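PDB 3H2D: CheC-like superfamily protein from Shewanella oneidensis, which probably acts in chemotaxis as a CheX-type phosphatase that removes the phosphoryl group from the response regulator CheY. Local coordinates for residues Leu58-Glu63 with Glu92-Val97. Numbering follows the deposited sequence.
Sequences LSITFE and EITNMV
The hydroxyl OG1 of T94 is hydrogen-bonded to the carbonyl oxygen of V90, one turn back in its own helix. Threonine suits this buried site because the helix itself satisfies its polar atom, and OG1 can then lie 4.2 Å from the methyl CD1 of I60 as a mere packing neighbour. No hydrogen bond crosses between strand and helix; the contact is apolar. Its centre is I60, whose CG1 lies anti to the carbonyl carbon (chi1 -52°) and whose CD1 continues outward in an extended chain (chi2 167°). That tip meets the forked end of V97 head-on, 3.8 Å from V97 CB and about as near both methyls, and it also rests 4.0 Å from T94 CA. The longer isoleucine, whose CB branch suits a strand, reaches the shorter valine, also branched at CB; together they bridge strand 58-62 and helix segment 92-97, whose axes come within 9.6 Å. On one side L58 brings CD2 to 4.3 Å from V97 CG1; on the other, the F62 ring presents its edge to I93, with CZ 4.4 Å from I93 CG2. Strand alternation turns S59 and T61 to the other face, where S59 packs on M118 of the second subunit. Helix 84-107 thus covers a central strand of the antiparallel sheet, as in the CheC-like fold, while E92 and N95 have the Glu-x-x-Asn spacing of the signature found in CheC/CheX phosphatases.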
loop_
_atom_site.group_PDB
_atom_site.type_symbol
_atom_site.label_atom_id
_atom_site.label_comp_id
_atom_site.label_asym_id
_atom_site.label_seq_id
_atom_site.Cartn_x
_atom_site.Cartn_y
_atom_site.Cartn_z
ATOM N N LEU B 58 -2.203 -7.317 -2.043
ATOM C CA LEU B 58 -1.096 -7.724 -2.908
ATOM C C LEU B 58 -0.026 -6.636 -2.919
ATOM O O LEU B 58 -0.348 -5.465 -2.992
ATOM C CB LEU B 58 -1.597 -7.877 -4.333
ATOM C CG LEU B 58 -0.570 -8.010 -5.456
ATOM C CD1 LEU B 58 0.215 -9.324 -5.294
ATOM C CD2 LEU B 58 -1.291 -7.959 -6.785
ATOM N N SER B 59 1.235 -7.050 -2.809
ATOM C CA SER B 59 2.405 -6.168 -3.023
ATOM C C SER B 59 3.362 -6.813 -4.023
ATOM O O SER B 59 3.587 -8.016 -3.996
ATOM C CB SER B 59 3.146 -5.787 -1.728
ATOM O OG SER B 59 3.699 -6.899 -1.065
ATOM N N ILE B 60 3.899 -5.992 -4.920
ATOM C CA ILE B 60 4.918 -6.418 -5.867
ATOM C C ILE B 60 6.086 -5.454 -5.651
ATOM O O ILE B 60 5.963 -4.287 -5.907
ATOM C CB ILE B 60 4.439 -6.316 -7.328
ATOM C CG1 ILE B 60 3.104 -7.033 -7.547
ATOM C CG2 ILE B 60 5.467 -6.876 -8.322
ATOM C CD1 ILE B 60 2.465 -6.648 -8.943
ATOM N N THR B 61 7.226 -5.988 -5.261
ATOM C CA THR B 61 8.368 -5.180 -4.845
ATOM C C THR B 61 9.530 -5.459 -5.773
ATOM O O THR B 61 9.736 -6.623 -6.111
ATOM C CB THR B 61 8.731 -5.536 -3.391
ATOM O OG1 THR B 61 7.616 -5.192 -2.531
ATOM C CG2 THR B 61 10.023 -4.797 -2.913
ATOM N N PHE B 62 10.234 -4.403 -6.194
ATOM C CA PHE B 62 11.362 -4.476 -7.127
ATOM C C PHE B 62 12.604 -3.743 -6.598
ATOM O O PHE B 62 12.486 -2.639 -6.043
ATOM C CB PHE B 62 11.044 -3.817 -8.476
ATOM C CG PHE B 62 9.835 -4.358 -9.198
ATOM C CD1 PHE B 62 8.584 -3.802 -8.969
ATOM C CD2 PHE B 62 9.945 -5.373 -10.140
ATOM C CE1 PHE B 62 7.459 -4.287 -9.662
ATOM C CE2 PHE B 62 8.828 -5.832 -10.841
ATOM C CZ PHE B 62 7.598 -5.269 -10.601
ATOM N N GLU B 63 13.801 -4.287 -6.851
ATOM C CA GLU B 63 15.028 -3.510 -6.716
ATOM C C GLU B 63 15.149 -2.527 -7.855
ATOM O O GLU B 63 14.622 -2.764 -8.936
ATOM C CB GLU B 63 16.275 -4.433 -6.662
ATOM C CG GLU B 63 16.337 -5.127 -5.332
ATOM C CD GLU B 63 17.393 -6.184 -5.230
ATOM O OE1 GLU B 63 17.859 -6.673 -6.279
ATOM O OE2 GLU B 63 17.712 -6.554 -4.075
ATOM N N GLU B 92 0.875 0.544 -13.356
ATOM C CA GLU B 92 0.260 -0.195 -14.473
ATOM C C GLU B 92 0.588 -1.669 -14.430
ATOM O O GLU B 92 -0.282 -2.489 -14.666
ATOM C CB GLU B 92 0.644 0.389 -15.841
ATOM C CG GLU B 92 -0.013 1.729 -16.132
ATOM C CD GLU B 92 -1.561 1.631 -16.043
ATOM O OE1 GLU B 92 -2.129 0.612 -16.504
ATOM O OE2 GLU B 92 -2.206 2.536 -15.464
ATOM N N ILE B 93 1.811 -2.015 -14.076
ATOM C CA ILE B 93 2.160 -3.427 -13.876
ATOM C C ILE B 93 1.299 -4.021 -12.782
ATOM O O ILE B 93 0.765 -5.148 -12.914
ATOM C CB ILE B 93 3.683 -3.624 -13.526
ATOM C CG1 ILE B 93 4.534 -3.250 -14.745
ATOM C CG2 ILE B 93 3.954 -5.055 -13.059
ATOM C CD1 ILE B 93 6.033 -3.249 -14.462
ATOM N N THR B 94 1.136 -3.274 -11.686
ATOM C CA THR B 94 0.300 -3.749 -10.578
ATOM C C THR B 94 -1.147 -4.027 -11.026
ATOM O O THR B 94 -1.753 -5.083 -10.659
ATOM C CB THR B 94 0.308 -2.738 -9.413
ATOM O OG1 THR B 94 1.644 -2.558 -8.966
ATOM C CG2 THR B 94 -0.527 -3.230 -8.255
ATOM N N ASN B 95 -1.709 -3.094 -11.802
ATOM C CA ASN B 95 -3.060 -3.290 -12.311
ATOM C C ASN B 95 -3.151 -4.521 -13.220
ATOM O O ASN B 95 -4.138 -5.262 -13.152
ATOM C CB ASN B 95 -3.542 -2.096 -13.123
ATOM C CG ASN B 95 -4.203 -1.053 -12.307
ATOM O OD1 ASN B 95 -4.816 -1.333 -11.272
ATOM N ND2 ASN B 95 -4.089 0.222 -12.790
HETATM N N MSE B 96 -2.149 -4.744 -14.076
HETATM C CA MSE B 96 -2.212 -5.896 -14.985
HETATM C C MSE B 96 -2.002 -7.238 -14.278
HETATM O O MSE B 96 -2.644 -8.213 -14.643
HETATM C CB MSE B 96 -1.208 -5.754 -16.152
HETATM C CG MSE B 96 -1.494 -4.591 -17.009
HETATM SE SE MSE B 96 -0.264 -4.639 -18.558
HETATM C CE MSE B 96 1.280 -3.909 -17.696
ATOM N N VAL B 97 -1.115 -7.291 -13.277
ATOM C CA VAL B 97 -0.923 -8.505 -12.469
ATOM C C VAL B 97 -2.218 -8.888 -11.718
ATOM O O VAL B 97 -2.693 -10.046 -11.747
ATOM C CB VAL B 97 0.268 -8.329 -11.496
ATOM C CG1 VAL B 97 0.354 -9.518 -10.464
ATOM C CG2 VAL B 97 1.553 -8.196 -12.320
#